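Local coordinates for protein desmoplakin (Homo sapiens, PDB 3R6N) that serves in cell adhesion at desmosomes, its plakin domain contributing a rigid run of spectrin repeats that carries an SH3 domain, at residues 226-234 with 363-374; 272-280 with 309-317. All coordinates share one frame; numbering follows the deposited sequence.

In the fold
From the N terminus, helix 167-225 ends and the chain turns through 226-234 into helix 234-265. It then enters the SH3 region, where 272-280 meets 309-317 to close interaction 2 over 28 intervening residues, about half of them strand. Only after the SH3 fold is complete does helix 340-384 begin, and its residues 363-374 come back to the 226-234 turn as interaction 1, closing a loop of 128 residues. Interaction 2 therefore lies wholly within this larger loop. The two centres are about 60 Å apart, without touching: interaction 1 ties an interhelical turn to a later helix of the rod, whereas interaction 2 holds 272-280 against the loop between strands 304-309 and 315-319 and against Trp316.

Interaction 1: 226-234 with 363-374; sequences YPCDKNMPL and LYINMKSLVSWH
Cys228 against Leu363 and Met367, and Met232 against Leu370, make the close-packed part of a contact in which the turn between helices 167-225 and 234-265 runs along helix 340-384. The helix offers Leu363, Met367, Leu370 and His374, spaced so that they form one stripe. The SG of Cys228 settles between Met367 CG, 3.8 Å away, and Leu363 CD2; being small and only weakly polar, it lets the turn approach these apolar side chains closely. Further along, Leu370 has its CG trans to its own backbone N (chi1 -174°), which carries both methyls to the turn: CD2 packs on Met232 CE at 3.6 Å, and CD1 meets Lys230 CA at 3.9 Å. Met232 crosses Leu370 at about a right angle; its chain, bent at chi3 (-67°), delivers the CE methyl to the helix. Met422 from a following loop adds to the cover over Cys228 and Leu370.

The margins are looser. Lys230 lies exposed and sends its ammonium group (NZ) to a salt bridge with Asp427, while its backbone does the packing here. At the far end Leu234, partly exposed, lays CD1 against His374 CB at 3.6 Å, the two side chains running past each other in opposite directions. The imidazole presents its edge to Met232 O, with CE1 the nearest ring atom, and Trp373 lies by the ring face opposite Leu234 N.

No hydrogen bond joins the two segments, so shape and apolar burial hold the turn on the helix, an attachment consistent with a rod whose parts are fixed against each other.

Interaction 2: 272-280 with 309-317; sequences KPRNPDYRS and DNNERSKWY
Pro276 packs against Asn310, Asn311 and Arg313 in an SH3 fold, where residues 309-317 run from the end of strand 304-309 through the loop at the n-Src position into strand 315-319. Asp309 shapes the start of this loop: its OD1 accepts from Asn311 N at 3.1 Å, an Asx turn. Asn310 then points its amide at the incoming segment, and ND2 gives a weak hydrogen bond to Asn275 O, 2.9 Å away, a task suited to a short side chain with an N-H donor. The backbone here bears on the proline, Asn310 O lying near Pro276 CB and Asn311 CA 3.6 Å from the same carbon.

Arg313 extends and then bends at chi3 (80°), which lays one face of its guanidinium over Pro276 CD, a methylene of a compact, apolar ring. Its NH2 also comes close to Asn275 OD1, but at a poor angle for a bond; that oxygen has a weak hydrogen bond with Ser122.

Trp316 ends the walk, buried, with Asn310 CB over one ring face; its CH2 also reaches Arg274, whose guanidinium donates to Leu333 O and Ser330 O. The guanidinium and indole planes stand 45° apart, with Trp316 CH2 centred over the guanidinium, 3.5 Å from Arg274 CZ.

Interaction 1: 226-234 with 363-374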
loop_
_atom_site.group_PDB
_atom_site.type_symbol
_atom_site.label_atom_id
_atom_site.label_comp_id
_atom_site.label_asym_id
_atom_site.label_seq_id
_atom_site.Cartn_x
_atom_site.Cartn_y
_atom_site.Cartn_z
ATOM N N TYR A 226 44.101 -0.472 -5.792
ATOM C CA TYR A 226 45.140 -0.941 -4.882
ATOM C C TYR A 226 45.797 -2.216 -5.397
ATOM O O TYR A 226 45.343 -3.319 -5.093
ATOM C CB TYR A 226 44.570 -1.195 -3.483
ATOM C CG TYR A 226 43.838 -0.018 -2.876
ATOM C CD1 TYR A 226 42.482 -0.097 -2.575
ATOM C CD2 TYR A 226 44.500 1.171 -2.600
ATOM C CE1 TYR A 226 41.808 0.976 -2.017
ATOM C CE2 TYR A 226 43.834 2.249 -2.043
ATOM C CZ TYR A 226 42.489 2.147 -1.754
ATOM O OH TYR A 226 41.828 3.220 -1.201
ATOM N N PRO A 227 46.872 -2.068 -6.184
ATOM C CA PRO A 227 47.664 -3.213 -6.631
ATOM C C PRO A 227 48.712 -3.553 -5.583
ATOM O O PRO A 227 49.195 -2.657 -4.890
ATOM C CB PRO A 227 48.338 -2.679 -7.888
ATOM C CG PRO A 227 48.568 -1.243 -7.572
ATOM C CD PRO A 227 47.382 -0.802 -6.739
ATOM N N CYS A 228 49.055 -4.830 -5.465
ATOM C CA CYS A 228 50.005 -5.263 -4.449
ATOM C C CYS A 228 51.160 -6.054 -5.049
ATOM O O CYS A 228 51.063 -7.267 -5.230
ATOM C CB CYS A 228 49.295 -6.098 -3.380
ATOM S SG CYS A 228 47.902 -5.269 -2.581
ATOM N N ASP A 229 52.250 -5.361 -5.356
ATOM C CA ASP A 229 53.453 -6.022 -5.844
ATOM C C ASP A 229 54.606 -5.839 -4.864
ATOM O O ASP A 229 54.648 -4.866 -4.114
ATOM C CB ASP A 229 53.844 -5.507 -7.231
ATOM C CG ASP A 229 54.080 -4.012 -7.255
ATOM O OD1 ASP A 229 55.194 -3.592 -7.636
ATOM O OD2 ASP A 229 53.150 -3.259 -6.895
ATOM N N LYS A 230 55.540 -6.782 -4.887
ATOM C CA LYS A 230 56.638 -6.819 -3.928
ATOM C C LYS A 230 57.647 -5.691 -4.116
ATOM O O LYS A 230 58.519 -5.487 -3.273
ATOM C CB LYS A 230 57.362 -8.163 -4.023
ATOM C CG LYS A 230 56.469 -9.366 -3.778
ATOM C CD LYS A 230 57.147 -10.649 -4.230
ATOM C CE LYS A 230 58.550 -10.766 -3.659
ATOM N NZ LYS A 230 59.227 -12.007 -4.121
ATOM N N ASN A 231 57.532 -4.963 -5.219
ATOM C CA ASN A 231 58.535 -3.958 -5.560
ATOM C C ASN A 231 58.114 -2.518 -5.267
ATOM O O ASN A 231 58.705 -1.574 -5.792
ATOM C CB ASN A 231 58.961 -4.107 -7.025
ATOM C CG ASN A 231 59.605 -5.455 -7.313
ATOM O OD1 ASN A 231 59.134 -6.215 -8.161
ATOM N ND2 ASN A 231 60.690 -5.758 -6.605
ATOM N N MET A 232 57.099 -2.353 -4.427
ATOM C CA MET A 232 56.640 -1.023 -4.041
ATOM C C MET A 232 57.487 -0.457 -2.910
ATOM O O MET A 232 57.809 -1.166 -1.959
ATOM C CB MET A 232 55.173 -1.060 -3.614
ATOM C CG MET A 232 54.196 -1.294 -4.749
ATOM S SD MET A 232 52.480 -1.279 -4.191
ATOM C CE MET A 232 52.435 -2.750 -3.169
ATOM N N PRO A 233 57.850 0.829 -3.014
ATOM C CA PRO A 233 58.634 1.518 -1.983
ATOM C C PRO A 233 57.877 1.619 -0.659
ATOM O O PRO A 233 56.648 1.563 -0.645
ATOM C CB PRO A 233 58.851 2.910 -2.586
ATOM C CG PRO A 233 57.741 3.075 -3.567
ATOM C CD PRO A 233 57.532 1.715 -4.145
ATOM N N LEU A 234 58.614 1.769 0.437
ATOM C CA LEU A 234 58.036 1.787 1.778
ATOM C C LEU A 234 57.059 2.939 1.996
ATOM O O LEU A 234 55.982 2.751 2.566
ATOM C CB LEU A 234 59.148 1.856 2.828
ATOM C CG LEU A 234 58.696 1.892 4.290
ATOM C CD1 LEU A 234 58.411 0.488 4.783
ATOM C CD2 LEU A 234 59.747 2.558 5.163
ATOM N N LEU A 363 43.717 -7.555 0.602
ATOM C CA LEU A 363 44.586 -6.444 0.224
ATOM C C LEU A 363 45.276 -5.824 1.431
ATOM O O LEU A 363 46.401 -5.341 1.332
ATOM C CB LEU A 363 43.801 -5.357 -0.512
ATOM C CG LEU A 363 43.111 -5.729 -1.825
ATOM C CD1 LEU A 363 42.399 -4.513 -2.402
ATOM C CD2 LEU A 363 44.107 -6.294 -2.823
ATOM N N TYR A 364 44.592 -5.826 2.567
ATOM C CA TYR A 364 45.125 -5.218 3.778
ATOM C C TYR A 364 46.333 -5.997 4.279
ATOM O O TYR A 364 47.450 -5.482 4.309
ATOM C CB TYR A 364 44.048 -5.175 4.859
ATOM C CG TYR A 364 44.413 -4.361 6.081
ATOM C CD1 TYR A 364 44.538 -2.978 6.008
ATOM C CD2 TYR A 364 44.605 -4.972 7.316
ATOM C CE1 TYR A 364 44.859 -2.228 7.124
ATOM C CE2 TYR A 364 44.926 -4.229 8.439
ATOM C CZ TYR A 364 45.051 -2.858 8.337
ATOM O OH TYR A 364 45.369 -2.113 9.451
ATOM N N ILE A 365 46.097 -7.246 4.662
ATOM C CA ILE A 365 47.155 -8.095 5.191
ATOM C C ILE A 365 48.279 -8.257 4.180
ATOM O O ILE A 365 49.435 -8.428 4.556
ATOM C CB ILE A 365 46.619 -9.478 5.598
ATOM C CG1 ILE A 365 46.082 -10.221 4.376
ATOM C CG2 ILE A 365 45.536 -9.340 6.660
ATOM C CD1 ILE A 365 45.307 -11.475 4.721
ATOM N N ASN A 366 47.938 -8.200 2.897
ATOM C CA ASN A 366 48.946 -8.260 1.849
ATOM C C ASN A 366 49.941 -7.122 1.987
ATOM O O ASN A 366 51.151 -7.335 1.948
ATOM C CB ASN A 366 48.304 -8.225 0.461
ATOM C CG ASN A 366 47.999 -9.610 -0.072
ATOM O OD1 ASN A 366 48.674 -10.582 0.268
ATOM N ND2 ASN A 366 46.977 -9.708 -0.916
ATOM N N MET A 367 49.427 -5.910 2.158
ATOM C CA MET A 367 50.289 -4.747 2.313
ATOM C C MET A 367 50.941 -4.712 3.690
ATOM O O MET A 367 52.123 -4.399 3.812
ATOM C CB MET A 367 49.510 -3.463 2.043
ATOM C CG MET A 367 48.820 -3.471 0.692
ATOM S SD MET A 367 48.603 -1.833 -0.020
ATOM C CE MET A 367 47.660 -1.025 1.268
ATOM N N LYS A 368 50.174 -5.045 4.723
ATOM C CA LYS A 368 50.711 -5.085 6.079
ATOM C C LYS A 368 51.932 -5.996 6.160
ATOM O O LYS A 368 52.856 -5.750 6.939
ATOM C CB LYS A 368 49.637 -5.525 7.078
ATOM C CG LYS A 368 48.927 -4.365 7.768
ATOM C CD LYS A 368 49.876 -3.617 8.700
ATOM C CE LYS A 368 49.516 -2.140 8.827
ATOM N NZ LYS A 368 48.185 -1.924 9.457
ATOM N N SER A 369 51.933 -7.046 5.346
ATOM C CA SER A 369 53.040 -7.989 5.325
ATOM C C SER A 369 54.178 -7.451 4.475
ATOM O O SER A 369 55.340 -7.765 4.714
ATOM C CB SER A 369 52.587 -9.345 4.786
ATOM O OG SER A 369 52.312 -9.270 3.398
ATOM N N LEU A 370 53.842 -6.647 3.474
ATOM C CA LEU A 370 54.866 -6.059 2.624
ATOM C C LEU A 370 55.596 -4.959 3.381
ATOM O O LEU A 370 56.729 -4.612 3.053
ATOM C CB LEU A 370 54.257 -5.506 1.338
ATOM C CG LEU A 370 55.291 -5.006 0.328
ATOM C CD1 LEU A 370 56.239 -6.130 -0.061
ATOM C CD2 LEU A 370 54.616 -4.418 -0.898
ATOM N N VAL A 371 54.940 -4.419 4.404
ATOM C CA VAL A 371 55.546 -3.391 5.241
ATOM C C VAL A 371 56.478 -4.014 6.273
ATOM O O VAL A 371 57.556 -3.486 6.545
ATOM C CB VAL A 371 54.483 -2.537 5.964
ATOM C CG1 VAL A 371 55.151 -1.506 6.857
ATOM C CG2 VAL A 371 53.577 -1.852 4.956
ATOM N N SER A 372 56.062 -5.137 6.847
ATOM C CA SER A 372 56.898 -5.841 7.812
ATOM C C SER A 372 58.135 -6.404 7.130
ATOM O O SER A 372 59.174 -6.586 7.760
ATOM C CB SER A 372 56.120 -6.965 8.501
ATOM O OG SER A 372 55.266 -6.457 9.512
ATOM N N TRP A 373 58.012 -6.682 5.837
ATOM C CA TRP A 373 59.132 -7.183 5.058
ATOM C C TRP A 373 60.196 -6.101 4.954
ATOM O O TRP A 373 61.371 -6.343 5.226
ATOM C CB TRP A 373 58.666 -7.609 3.666
ATOM C CG TRP A 373 59.723 -8.296 2.857
ATOM C CD1 TRP A 373 60.131 -9.590 2.974
ATOM C CD2 TRP A 373 60.501 -7.724 1.798
ATOM N NE1 TRP A 373 61.120 -9.861 2.058
ATOM C CE2 TRP A 373 61.365 -8.732 1.324
ATOM C CE3 TRP A 373 60.554 -6.458 1.208
ATOM C CZ2 TRP A 373 62.267 -8.514 0.287
ATOM C CZ3 TRP A 373 61.452 -6.243 0.178
ATOM C CH2 TRP A 373 62.297 -7.266 -0.271
ATOM N N HIS A 374 59.771 -4.901 4.576
ATOM C CA HIS A 374 60.688 -3.774 4.451
ATOM C C HIS A 374 61.330 -3.387 5.779
ATOM O O HIS A 374 62.546 -3.232 5.864
ATOM C CB HIS A 374 59.984 -2.571 3.827
ATOM C CG HIS A 374 59.978 -2.590 2.332
ATOM N ND1 HIS A 374 58.820 -2.492 1.591
ATOM C CD2 HIS A 374 60.989 -2.695 1.438
ATOM C CE1 HIS A 374 59.118 -2.535 0.304
ATOM N NE2 HIS A 374 60.427 -2.658 0.184
#

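Interaction 2: 272-280 with 309-317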
loop_
_atom_site.group_PDB
_atom_site.type_symbol
_atom_site.label_atom_id
_atom_site.label_comp_id
_atom_site.label_asym_id
_atom_site.label_seq_id
_atom_site.Cartn_x
_atom_site.Cartn_y
_atom_site.Cartn_z
ATOM N N LYS A 272 3.390 -8.979 -9.226
ATOM C CA LYS A 272 3.275 -9.727 -10.476
ATOM C C LYS A 272 2.056 -10.651 -10.529
ATOM O O LYS A 272 1.378 -10.725 -11.554
ATOM C CB LYS A 272 4.555 -10.506 -10.773
ATOM C CG LYS A 272 5.741 -9.618 -11.085
ATOM C CD LYS A 272 6.954 -10.433 -11.481
ATOM C CE LYS A 272 8.151 -9.538 -11.732
ATOM N NZ LYS A 272 7.894 -8.589 -12.852
ATOM N N PRO A 273 1.769 -11.358 -9.426
ATOM C CA PRO A 273 0.627 -12.281 -9.429
ATOM C C PRO A 273 -0.717 -11.594 -9.672
ATOM O O PRO A 273 -1.712 -12.271 -9.922
ATOM C CB PRO A 273 0.674 -12.892 -8.029
ATOM C CG PRO A 273 2.104 -12.788 -7.627
ATOM C CD PRO A 273 2.574 -11.484 -8.198
ATOM N N ARG A 274 -0.751 -10.270 -9.611
ATOM C CA ARG A 274 -1.989 -9.545 -9.868
ATOM C C ARG A 274 -2.389 -9.650 -11.330
ATOM O O ARG A 274 -3.566 -9.498 -11.667
ATOM C CB ARG A 274 -1.867 -8.081 -9.457
ATOM C CG ARG A 274 -1.507 -7.887 -8.006
ATOM C CD ARG A 274 -1.766 -6.467 -7.556
ATOM N NE ARG A 274 -3.194 -6.182 -7.467
ATOM C CZ ARG A 274 -3.949 -6.477 -6.414
ATOM N NH1 ARG A 274 -3.416 -7.069 -5.355
ATOM N NH2 ARG A 274 -5.239 -6.181 -6.423
ATOM N N ASN A 275 -1.406 -9.905 -12.192
ATOM C CA ASN A 275 -1.652 -10.092 -13.619
ATOM C C ASN A 275 -2.181 -11.481 -13.939
ATOM O O ASN A 275 -1.690 -12.476 -13.412
ATOM C CB ASN A 275 -0.380 -9.836 -14.422
ATOM C CG ASN A 275 0.015 -8.375 -14.430
ATOM O OD1 ASN A 275 -0.839 -7.490 -14.528
ATOM N ND2 ASN A 275 1.318 -8.112 -14.325
ATOM N N PRO A 276 -3.179 -11.548 -14.826
ATOM C CA PRO A 276 -3.892 -12.785 -15.157
ATOM C C PRO A 276 -2.977 -13.826 -15.786
ATOM O O PRO A 276 -3.276 -15.017 -15.733
ATOM C CB PRO A 276 -4.953 -12.320 -16.165
ATOM C CG PRO A 276 -5.055 -10.830 -15.980
ATOM C CD PRO A 276 -3.690 -10.390 -15.578
ATOM N N ASP A 277 -1.872 -13.367 -16.361
ATOM C CA ASP A 277 -0.961 -14.219 -17.114
ATOM C C ASP A 277 0.173 -14.823 -16.292
ATOM O O ASP A 277 0.800 -15.796 -16.721
ATOM C CB ASP A 277 -0.306 -13.415 -18.239
ATOM C CG ASP A 277 0.344 -12.131 -17.741
ATOM O OD1 ASP A 277 -0.350 -11.099 -17.725
ATOM O OD2 ASP A 277 1.525 -12.184 -17.356
ATOM N N TYR A 278 0.440 -14.252 -15.120
ATOM C CA TYR A 278 1.520 -14.716 -14.239
ATOM C C TYR A 278 1.290 -16.163 -13.809
ATOM O O TYR A 278 0.202 -16.522 -13.374
ATOM C CB TYR A 278 1.630 -13.795 -13.014
ATOM C CG TYR A 278 2.511 -14.307 -11.893
ATOM C CD1 TYR A 278 3.858 -13.963 -11.823
ATOM C CD2 TYR A 278 1.988 -15.112 -10.885
ATOM C CE1 TYR A 278 4.662 -14.423 -10.789
ATOM C CE2 TYR A 278 2.780 -15.574 -9.850
ATOM C CZ TYR A 278 4.114 -15.228 -9.807
ATOM O OH TYR A 278 4.895 -15.694 -8.772
ATOM N N ARG A 279 2.322 -16.991 -13.938
ATOM C CA ARG A 279 2.223 -18.402 -13.576
ATOM C C ARG A 279 3.255 -18.788 -12.521
ATOM O O ARG A 279 4.418 -18.396 -12.602
ATOM C CB ARG A 279 2.386 -19.292 -14.811
ATOM C CG ARG A 279 1.382 -18.999 -15.918
ATOM C CD ARG A 279 -0.041 -19.234 -15.438
ATOM N NE ARG A 279 -1.037 -18.668 -16.343
ATOM C CZ ARG A 279 -2.335 -18.592 -16.066
ATOM N NH1 ARG A 279 -2.794 -19.047 -14.906
ATOM N NH2 ARG A 279 -3.173 -18.059 -16.945
ATOM N N SER A 280 2.821 -19.553 -11.525
ATOM C CA SER A 280 3.719 -20.019 -10.475
ATOM C C SER A 280 3.355 -21.424 -10.006
ATOM O O SER A 280 2.224 -21.872 -10.176
ATOM C CB SER A 280 3.714 -19.051 -9.291
ATOM O OG SER A 280 4.646 -19.457 -8.304
ATOM N N ASP A 309 -8.518 -18.060 -9.485
ATOM C CA ASP A 309 -8.583 -17.562 -10.853
ATOM C C ASP A 309 -8.511 -16.044 -10.869
ATOM O O ASP A 309 -9.214 -15.377 -10.119
ATOM C CB ASP A 309 -9.866 -18.041 -11.538
ATOM C CG ASP A 309 -9.969 -17.580 -12.987
ATOM O OD1 ASP A 309 -8.955 -17.114 -13.545
ATOM O OD2 ASP A 309 -11.071 -17.692 -13.571
ATOM N N ASN A 310 -7.657 -15.501 -11.728
ATOM C CA ASN A 310 -7.476 -14.055 -11.801
ATOM C C ASN A 310 -7.438 -13.510 -13.225
ATOM O O ASN A 310 -6.836 -12.465 -13.480
ATOM C CB ASN A 310 -6.215 -13.629 -11.044
ATOM C CG ASN A 310 -4.939 -13.988 -11.781
ATOM O OD1 ASN A 310 -4.862 -15.018 -12.456
ATOM N ND2 ASN A 310 -3.927 -13.135 -11.657
ATOM N N ASN A 311 -8.086 -14.215 -14.146
ATOM C CA ASN A 311 -8.178 -13.757 -15.526
ATOM C C ASN A 311 -8.922 -12.438 -15.592
ATOM O O ASN A 311 -8.669 -11.603 -16.463
ATOM C CB ASN A 311 -8.881 -14.799 -16.393
ATOM C CG ASN A 311 -8.090 -16.081 -16.519
ATOM O OD1 ASN A 311 -6.921 -16.058 -16.913
ATOM N ND2 ASN A 311 -8.723 -17.211 -16.200
ATOM N N GLU A 312 -9.842 -12.265 -14.649
ATOM C CA GLU A 312 -10.593 -11.035 -14.498
ATOM C C GLU A 312 -9.777 -10.086 -13.633
ATOM O O GLU A 312 -9.472 -10.396 -12.484
ATOM C CB GLU A 312 -11.928 -11.338 -13.822
ATOM C CG GLU A 312 -12.872 -10.153 -13.718
ATOM C CD GLU A 312 -13.662 -9.925 -14.987
ATOM O OE1 GLU A 312 -13.928 -10.918 -15.704
ATOM O OE2 GLU A 312 -14.009 -8.755 -15.269
ATOM N N ARG A 313 -9.421 -8.931 -14.184
ATOM C CA ARG A 313 -8.546 -7.997 -13.480
ATOM C C ARG A 313 -9.279 -7.215 -12.393
ATOM O O ARG A 313 -8.687 -6.365 -11.727
ATOM C CB ARG A 313 -7.886 -7.035 -14.468
ATOM C CG ARG A 313 -7.253 -7.723 -15.665
ATOM C CD ARG A 313 -6.531 -6.725 -16.558
ATOM N NE ARG A 313 -5.214 -6.367 -16.037
ATOM C CZ ARG A 313 -4.065 -6.797 -16.550
ATOM N NH1 ARG A 313 -4.067 -7.598 -17.609
ATOM N NH2 ARG A 313 -2.913 -6.421 -16.010
ATOM N N SER A 314 -10.563 -7.511 -12.215
ATOM C CA SER A 314 -11.386 -6.812 -11.232
ATOM C C SER A 314 -12.071 -7.753 -10.238
ATOM O O SER A 314 -12.383 -7.355 -9.117
ATOM C CB SER A 314 -12.422 -5.931 -11.935
ATOM O OG SER A 314 -13.121 -6.662 -12.925
ATOM N N LYS A 315 -12.312 -8.994 -10.655
ATOM C CA LYS A 315 -12.869 -10.008 -9.764
ATOM C C LYS A 315 -12.035 -11.280 -9.781
ATOM O O LYS A 315 -11.790 -11.866 -10.835
ATOM C CB LYS A 315 -14.324 -10.333 -10.121
ATOM C CG LYS A 315 -15.331 -9.341 -9.562
ATOM C CD LYS A 315 -16.730 -9.934 -9.489
ATOM C CE LYS A 315 -17.629 -9.103 -8.574
ATOM N NZ LYS A 315 -18.820 -9.865 -8.093
ATOM N N TRP A 316 -11.601 -11.707 -8.603
ATOM C CA TRP A 316 -10.805 -12.918 -8.488
ATOM C C TRP A 316 -11.600 -14.038 -7.851
ATOM O O TRP A 316 -12.327 -13.818 -6.885
ATOM C CB TRP A 316 -9.552 -12.651 -7.659
ATOM C CG TRP A 316 -8.589 -11.743 -8.335
ATOM C CD1 TRP A 316 -8.633 -11.325 -9.631
ATOM C CD2 TRP A 316 -7.427 -11.142 -7.757
ATOM N NE1 TRP A 316 -7.573 -10.496 -9.895
ATOM C CE2 TRP A 316 -6.817 -10.367 -8.760
ATOM C CE3 TRP A 316 -6.844 -11.185 -6.488
ATOM C CZ2 TRP A 316 -5.654 -9.639 -8.534
ATOM C CZ3 TRP A 316 -5.690 -10.460 -6.268
ATOM C CH2 TRP A 316 -5.107 -9.697 -7.285
ATOM N N TYR A 317 -11.471 -15.241 -8.392
ATOM C CA TYR A 317 -12.028 -16.397 -7.722
ATOM C C TYR A 317 -11.089 -16.729 -6.578
ATOM O O TYR A 317 -9.906 -16.974 -6.780
ATOM C CB TYR A 317 -12.199 -17.576 -8.674
ATOM C CG TYR A 317 -13.250 -18.563 -8.207
ATOM C CD1 TYR A 317 -14.474 -18.120 -7.716
ATOM C CD2 TYR A 317 -13.025 -19.932 -8.264
ATOM C CE1 TYR A 317 -15.439 -19.010 -7.288
ATOM C CE2 TYR A 317 -13.987 -20.829 -7.841
ATOM C CZ TYR A 317 -15.192 -20.361 -7.353
ATOM O OH TYR A 317 -16.146 -21.255 -6.929
#